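Local coordinates for protein ribulose bisphosphate carboxylase (Pyrococcus horikoshii, PDB 2D69) that probably catalyses the carboxylation of ribulose 1,5-bisphosphate with CO2 and water to two molecules of 3-phosphoglycerate, as part of archaeal AMP degradation, at residues S166-W178 with E200-R212. Sequence-based numbering, arbitrary orientation.
Sequences SVEEYAEIAYELW and EERVRKLYRVRDR. With SO4 (sulfate ion), chain I.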
loop_
_atom_site.group_PDB
_atom_site.type_symbol
_atom_site.label_atom_id
_atom_site.label_comp_id
_atom_site.label_asym_id
_atom_site.label_seq_id
_atom_site.Cartn_x
_atom_site.Cartn_y
_atom_site.Cartn_z
ATOM N N SER A 166 0.352 -38.702 -1.319
ATOM C CA SER A 166 1.153 -37.690 -1.999
ATOM C C SER A 166 0.353 -36.983 -3.100
ATOM O O SER A 166 -0.672 -37.458 -3.581
ATOM C CB SER A 166 2.403 -38.315 -2.653
ATOM O OG SER A 166 2.079 -38.921 -3.889
ATOM N N VAL A 167 0.877 -35.848 -3.507
ATOM C CA VAL A 167 0.215 -35.023 -4.487
ATOM C C VAL A 167 0.009 -35.852 -5.737
ATOM O O VAL A 167 -1.086 -35.870 -6.298
ATOM C CB VAL A 167 1.021 -33.704 -4.731
ATOM C CG1 VAL A 167 0.488 -32.948 -5.853
ATOM C CG2 VAL A 167 0.980 -32.842 -3.422
ATOM N N GLU A 168 1.035 -36.585 -6.141
ATOM C CA GLU A 168 0.972 -37.389 -7.361
ATOM C C GLU A 168 -0.043 -38.534 -7.259
ATOM O O GLU A 168 -0.766 -38.819 -8.186
ATOM C CB GLU A 168 2.351 -37.982 -7.679
ATOM C CG GLU A 168 2.425 -38.684 -9.031
ATOM C CD GLU A 168 1.889 -37.817 -10.180
ATOM O OE1 GLU A 168 1.184 -38.337 -11.078
ATOM O OE2 GLU A 168 2.149 -36.591 -10.180
ATOM N N GLU A 169 -0.092 -39.181 -6.101
ATOM C CA GLU A 169 -0.970 -40.335 -5.925
ATOM C C GLU A 169 -2.404 -39.805 -5.893
ATOM O O GLU A 169 -3.322 -40.427 -6.406
ATOM C CB GLU A 169 -0.645 -41.079 -4.635
ATOM C CG GLU A 169 0.704 -41.797 -4.551
ATOM C CD GLU A 169 1.134 -42.122 -3.103
ATOM O OE1 GLU A 169 0.739 -41.438 -2.144
ATOM O OE2 GLU A 169 1.881 -43.087 -2.890
ATOM N N TYR A 170 -2.597 -38.620 -5.297
ATOM C CA TYR A 170 -3.928 -38.048 -5.204
ATOM C C TYR A 170 -4.405 -37.647 -6.602
ATOM O O TYR A 170 -5.551 -37.869 -6.937
ATOM C CB TYR A 170 -3.944 -36.840 -4.289
ATOM C CG TYR A 170 -5.217 -36.586 -3.542
ATOM C CD1 TYR A 170 -5.649 -37.481 -2.575
ATOM C CD2 TYR A 170 -5.981 -35.430 -3.757
ATOM C CE1 TYR A 170 -6.802 -37.271 -1.845
ATOM C CE2 TYR A 170 -7.157 -35.196 -2.979
ATOM C CZ TYR A 170 -7.548 -36.138 -2.032
ATOM O OH TYR A 170 -8.662 -35.976 -1.201
ATOM N N ALA A 171 -3.498 -37.115 -7.420
ATOM C CA ALA A 171 -3.810 -36.778 -8.813
ATOM C C ALA A 171 -4.300 -37.980 -9.583
ATOM O O ALA A 171 -5.176 -37.858 -10.449
ATOM C CB ALA A 171 -2.600 -36.169 -9.506
ATOM N N GLU A 172 -3.733 -39.140 -9.294
ATOM C CA GLU A 172 -4.070 -40.362 -10.061
ATOM C C GLU A 172 -5.430 -40.899 -9.660
ATOM O O GLU A 172 -6.216 -41.309 -10.495
ATOM C CB GLU A 172 -2.983 -41.452 -9.917
ATOM C CG GLU A 172 -1.664 -41.015 -10.550
ATOM C CD GLU A 172 -0.477 -41.988 -10.347
ATOM O OE1 GLU A 172 -0.421 -42.769 -9.344
ATOM O OE2 GLU A 172 0.427 -41.933 -11.205
ATOM N N ILE A 173 -5.705 -40.920 -8.372
ATOM C CA ILE A 173 -7.020 -41.334 -7.962
ATOM C C ILE A 173 -8.082 -40.357 -8.431
ATOM O O ILE A 173 -9.130 -40.787 -8.930
ATOM C CB ILE A 173 -7.076 -41.690 -6.464
ATOM C CG1 ILE A 173 -8.447 -42.243 -6.115
ATOM C CG2 ILE A 173 -6.687 -40.548 -5.568
ATOM C CD1 ILE A 173 -8.743 -43.544 -6.843
ATOM N N ALA A 174 -7.813 -39.050 -8.344
ATOM C CA ALA A 174 -8.751 -38.044 -8.823
ATOM C C ALA A 174 -9.083 -38.242 -10.275
ATOM O O ALA A 174 -10.219 -38.107 -10.655
ATOM C CB ALA A 174 -8.169 -36.656 -8.644
ATOM N N TYR A 175 -8.076 -38.507 -11.095
ATOM C CA TYR A 175 -8.295 -38.715 -12.556
ATOM C C TYR A 175 -9.277 -39.849 -12.786
ATOM O O TYR A 175 -10.149 -39.745 -13.641
ATOM C CB TYR A 175 -6.991 -39.046 -13.256
ATOM C CG TYR A 175 -7.132 -39.171 -14.736
ATOM C CD1 TYR A 175 -7.271 -40.402 -15.324
ATOM C CD2 TYR A 175 -7.245 -38.040 -15.538
ATOM C CE1 TYR A 175 -7.377 -40.531 -16.698
ATOM C CE2 TYR A 175 -7.409 -38.143 -16.900
ATOM C CZ TYR A 175 -7.473 -39.397 -17.470
ATOM O OH TYR A 175 -7.650 -39.542 -18.808
ATOM N N GLU A 176 -9.089 -40.935 -12.049
ATOM C CA GLU A 176 -9.976 -42.075 -12.130
ATOM C C GLU A 176 -11.417 -41.741 -11.769
ATOM O O GLU A 176 -12.351 -42.089 -12.495
ATOM C CB GLU A 176 -9.474 -43.238 -11.221
ATOM C CG GLU A 176 -8.172 -43.913 -11.647
ATOM C CD GLU A 176 -8.192 -44.401 -13.091
ATOM O OE1 GLU A 176 -7.393 -43.915 -13.921
ATOM O OE2 GLU A 176 -9.000 -45.303 -13.374
ATOM N N LEU A 177 -11.584 -41.047 -10.660
ATOM C CA LEU A 177 -12.921 -40.785 -10.118
ATOM C C LEU A 177 -13.720 -39.864 -10.983
ATOM O O LEU A 177 -14.878 -40.166 -11.331
ATOM C CB LEU A 177 -12.813 -40.193 -8.727
ATOM C CG LEU A 177 -12.259 -41.152 -7.683
ATOM C CD1 LEU A 177 -11.863 -40.430 -6.441
ATOM C CD2 LEU A 177 -13.291 -42.158 -7.329
ATOM N N TRP A 178 -13.086 -38.754 -11.352
ATOM C CA TRP A 178 -13.661 -37.769 -12.276
ATOM C C TRP A 178 -13.935 -38.388 -13.653
ATOM O O TRP A 178 -15.045 -38.262 -14.161
ATOM C CB TRP A 178 -12.722 -36.544 -12.427
ATOM C CG TRP A 178 -12.778 -35.486 -11.334
ATOM C CD1 TRP A 178 -13.858 -35.111 -10.612
ATOM C CD2 TRP A 178 -11.695 -34.675 -10.874
ATOM N NE1 TRP A 178 -13.533 -34.079 -9.769
ATOM C CE2 TRP A 178 -12.212 -33.783 -9.920
ATOM C CE3 TRP A 178 -10.347 -34.552 -11.235
ATOM C CZ2 TRP A 178 -11.426 -32.855 -9.275
ATOM C CZ3 TRP A 178 -9.584 -33.675 -10.593
ATOM C CH2 TRP A 178 -10.113 -32.824 -9.605
ATOM N N GLU A 200 -0.686 -25.943 -1.354
ATOM C CA GLU A 200 -0.489 -25.225 -2.649
ATOM C C GLU A 200 -0.013 -26.078 -3.802
ATOM O O GLU A 200 -0.285 -25.798 -5.047
ATOM C CB GLU A 200 0.414 -23.987 -2.480
ATOM C CG GLU A 200 0.247 -23.049 -3.720
ATOM C CD GLU A 200 0.786 -21.634 -3.530
ATOM O OE1 GLU A 200 0.498 -20.776 -4.407
ATOM O OE2 GLU A 200 1.495 -21.392 -2.518
ATOM N N GLU A 201 0.743 -27.111 -3.455
ATOM C CA GLU A 201 1.180 -28.102 -4.455
ATOM C C GLU A 201 -0.013 -28.932 -4.918
ATOM O O GLU A 201 -0.176 -29.185 -6.088
ATOM C CB GLU A 201 2.291 -28.979 -3.889
ATOM C CG GLU A 201 3.584 -28.214 -3.603
ATOM C CD GLU A 201 4.678 -29.067 -2.936
ATOM O OE1 GLU A 201 5.600 -28.417 -2.345
ATOM O OE2 GLU A 201 4.626 -30.350 -3.018
ATOM N N ARG A 202 -0.889 -29.301 -3.991
ATOM C CA ARG A 202 -2.110 -30.011 -4.352
ATOM C C ARG A 202 -3.014 -29.161 -5.266
ATOM O O ARG A 202 -3.447 -29.655 -6.322
ATOM C CB ARG A 202 -2.882 -30.414 -3.112
ATOM C CG ARG A 202 -3.980 -31.408 -3.411
ATOM C CD ARG A 202 -4.434 -32.117 -2.177
ATOM N NE ARG A 202 -5.381 -31.368 -1.352
ATOM C CZ ARG A 202 -5.100 -30.916 -0.133
ATOM N NH1 ARG A 202 -3.870 -31.011 0.358
ATOM N NH2 ARG A 202 -6.068 -30.393 0.586
ATOM N N VAL A 203 -3.242 -27.880 -4.937
ATOM C CA VAL A 203 -4.053 -27.050 -5.852
ATOM C C VAL A 203 -3.475 -26.928 -7.230
ATOM O O VAL A 203 -4.183 -27.056 -8.233
ATOM C CB VAL A 203 -4.476 -25.617 -5.337
ATOM C CG1 VAL A 203 -4.592 -25.540 -3.855
ATOM C CG2 VAL A 203 -3.600 -24.535 -5.841
ATOM N N ARG A 204 -2.193 -26.645 -7.336
ATOM C CA ARG A 204 -1.587 -26.562 -8.679
ATOM C C ARG A 204 -1.812 -27.818 -9.463
ATOM O O ARG A 204 -2.192 -27.775 -10.666
ATOM C CB ARG A 204 -0.111 -26.285 -8.577
ATOM C CG ARG A 204 0.190 -24.895 -8.034
ATOM C CD ARG A 204 1.674 -24.708 -7.825
ATOM N NE ARG A 204 2.039 -23.554 -7.059
ATOM C CZ ARG A 204 2.992 -23.543 -6.118
ATOM N NH1 ARG A 204 3.650 -24.660 -5.730
ATOM N NH2 ARG A 204 3.245 -22.394 -5.515
ATOM N N LYS A 205 -1.583 -28.970 -8.841
ATOM C CA LYS A 205 -1.701 -30.212 -9.619
ATOM C C LYS A 205 -3.129 -30.606 -9.935
ATOM O O LYS A 205 -3.444 -30.928 -11.062
ATOM C CB LYS A 205 -0.973 -31.366 -8.918
ATOM C CG LYS A 205 -0.975 -32.726 -9.613
ATOM C CD LYS A 205 -0.236 -32.702 -10.943
ATOM C CE LYS A 205 -0.242 -34.088 -11.564
ATOM N NZ LYS A 205 0.556 -34.135 -12.868
ATOM N N LEU A 206 -4.003 -30.588 -8.944
ATOM C CA LEU A 206 -5.316 -31.219 -9.105
ATOM C C LEU A 206 -6.235 -30.474 -10.051
ATOM O O LEU A 206 -7.066 -31.086 -10.723
ATOM C CB LEU A 206 -5.993 -31.401 -7.757
ATOM C CG LEU A 206 -5.712 -32.709 -7.033
ATOM C CD1 LEU A 206 -6.449 -33.815 -7.698
ATOM C CD2 LEU A 206 -4.183 -32.990 -6.981
ATOM N N TYR A 207 -6.073 -29.166 -10.134
ATOM C CA TYR A 207 -6.906 -28.359 -11.031
ATOM C C TYR A 207 -6.462 -28.540 -12.467
ATOM O O TYR A 207 -7.261 -28.400 -13.390
ATOM C CB TYR A 207 -6.963 -26.876 -10.563
ATOM C CG TYR A 207 -7.858 -26.736 -9.328
ATOM C CD1 TYR A 207 -7.333 -26.687 -8.042
ATOM C CD2 TYR A 207 -9.277 -26.758 -9.452
ATOM C CE1 TYR A 207 -8.147 -26.627 -6.982
ATOM C CE2 TYR A 207 -10.090 -26.697 -8.380
ATOM C CZ TYR A 207 -9.535 -26.656 -7.132
ATOM O OH TYR A 207 -10.288 -26.591 -5.987
ATOM N N ARG A 208 -5.187 -28.837 -12.676
ATOM C CA ARG A 208 -4.727 -29.241 -14.008
ATOM C C ARG A 208 -5.346 -30.577 -14.454
ATOM O O ARG A 208 -5.825 -30.716 -15.575
ATOM C CB ARG A 208 -3.198 -29.331 -14.073
ATOM C CG ARG A 208 -2.512 -27.982 -13.807
ATOM C CD ARG A 208 -0.969 -28.013 -13.867
ATOM N NE ARG A 208 -0.540 -28.330 -15.229
ATOM C CZ ARG A 208 -0.167 -29.536 -15.674
ATOM N NH1 ARG A 208 -0.130 -30.602 -14.860
ATOM N NH2 ARG A 208 0.189 -29.676 -16.964
ATOM N N VAL A 209 -5.368 -31.540 -13.557
ATOM C CA VAL A 209 -6.019 -32.816 -13.824
ATOM C C VAL A 209 -7.512 -32.579 -14.076
ATOM O O VAL A 209 -8.091 -33.128 -15.035
ATOM C CB VAL A 209 -5.895 -33.757 -12.608
ATOM C CG1 VAL A 209 -6.735 -35.070 -12.788
ATOM C CG2 VAL A 209 -4.440 -34.082 -12.291
ATOM N N ARG A 210 -8.128 -31.761 -13.210
ATOM C CA ARG A 210 -9.514 -31.391 -13.322
ATOM C C ARG A 210 -9.798 -30.874 -14.720
ATOM O O ARG A 210 -10.720 -31.361 -15.400
ATOM C CB ARG A 210 -9.860 -30.298 -12.287
ATOM C CG ARG A 210 -11.315 -29.982 -12.131
ATOM C CD ARG A 210 -11.869 -29.088 -13.207
ATOM N NE ARG A 210 -11.432 -27.701 -13.112
ATOM C CZ ARG A 210 -11.951 -26.766 -12.324
ATOM N NH1 ARG A 210 -12.940 -27.015 -11.467
ATOM N NH2 ARG A 210 -11.463 -25.521 -12.396
ATOM N N ASP A 211 -9.020 -29.893 -15.159
ATOM C CA ASP A 211 -9.259 -29.315 -16.469
ATOM C C ASP A 211 -9.048 -30.327 -17.591
ATOM O O ASP A 211 -9.765 -30.331 -18.601
ATOM C CB ASP A 211 -8.397 -28.059 -16.705
ATOM C CG ASP A 211 -8.836 -26.908 -15.817
ATOM O OD1 ASP A 211 -8.036 -25.984 -15.634
ATOM O OD2 ASP A 211 -9.956 -26.848 -15.261
ATOM N N ARG A 212 -8.087 -31.212 -17.427
ATOM C CA ARG A 212 -7.883 -32.257 -18.450
ATOM C C ARG A 212 -9.118 -33.160 -18.567
ATOM O O ARG A 212 -9.537 -33.515 -19.682
ATOM C CB ARG A 212 -6.636 -33.076 -18.119
ATOM C CG ARG A 212 -6.297 -34.173 -19.114
ATOM C CD ARG A 212 -5.311 -35.184 -18.548
ATOM N NE ARG A 212 -5.244 -36.389 -19.383
ATOM C CZ ARG A 212 -4.667 -37.527 -19.010
ATOM N NH1 ARG A 212 -4.065 -37.627 -17.826
ATOM N NH2 ARG A 212 -4.662 -38.565 -19.840
HETATM S S SO4 I . -2.436 -33.731 -15.719
HETATM O O1 SO4 I . -1.855 -33.954 -17.037
HETATM O O2 SO4 I . -3.422 -34.776 -15.446
HETATM O O3 SO4 I . -1.375 -33.732 -14.714
HETATM O O4 SO4 I . -3.094 -32.431 -15.718
#
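Segments 167-178 and 200-212 of two successive outer helices of the Rubisco alpha/beta barrel run side by side at 26°, their axes 9.6 Å apart, and meet through Leu206 and Trp178. Leu206 is a knob in a hole formed by Val167, Tyr170, Ala171 and Ala174; the two alanines let its branched end come close, CD1 lying a tight 3.5 Å from Ala174 CB. Farther along, the broad indole of Trp178 takes Arg210 CG over one face, a CH-pi contact, while Val209 CG1 meets its edge in plane, 3.9 Å from CZ3. Near the C-terminal ends of both segments, Tyr175 CE2 sits over the centre of one face of the Arg212 guanidinium, 3.5 Å from Arg212 CZ, ring and guanidinium planes 26° apart; Glu216 holds both polar ends, bonding Tyr175 OH and Arg212 NE. Lys205 lays its aliphatic stem on Val167 and Ala171, and a bend at chi2 (64°) carries NZ to a sulfate ion, probably from the crystallisation liquor, in a 2.7 Å hydrogen bond to O3. Glu168 OE2 makes a long salt bridge with that amine. Inward, Leu206 and Trp178 pack on Leu185 and Tyr223 of barrel strands 184-186 and 222-224, while Tyr207 turns to the next helix, 231-244, and Ile173 meets Trp59 of a second subunit.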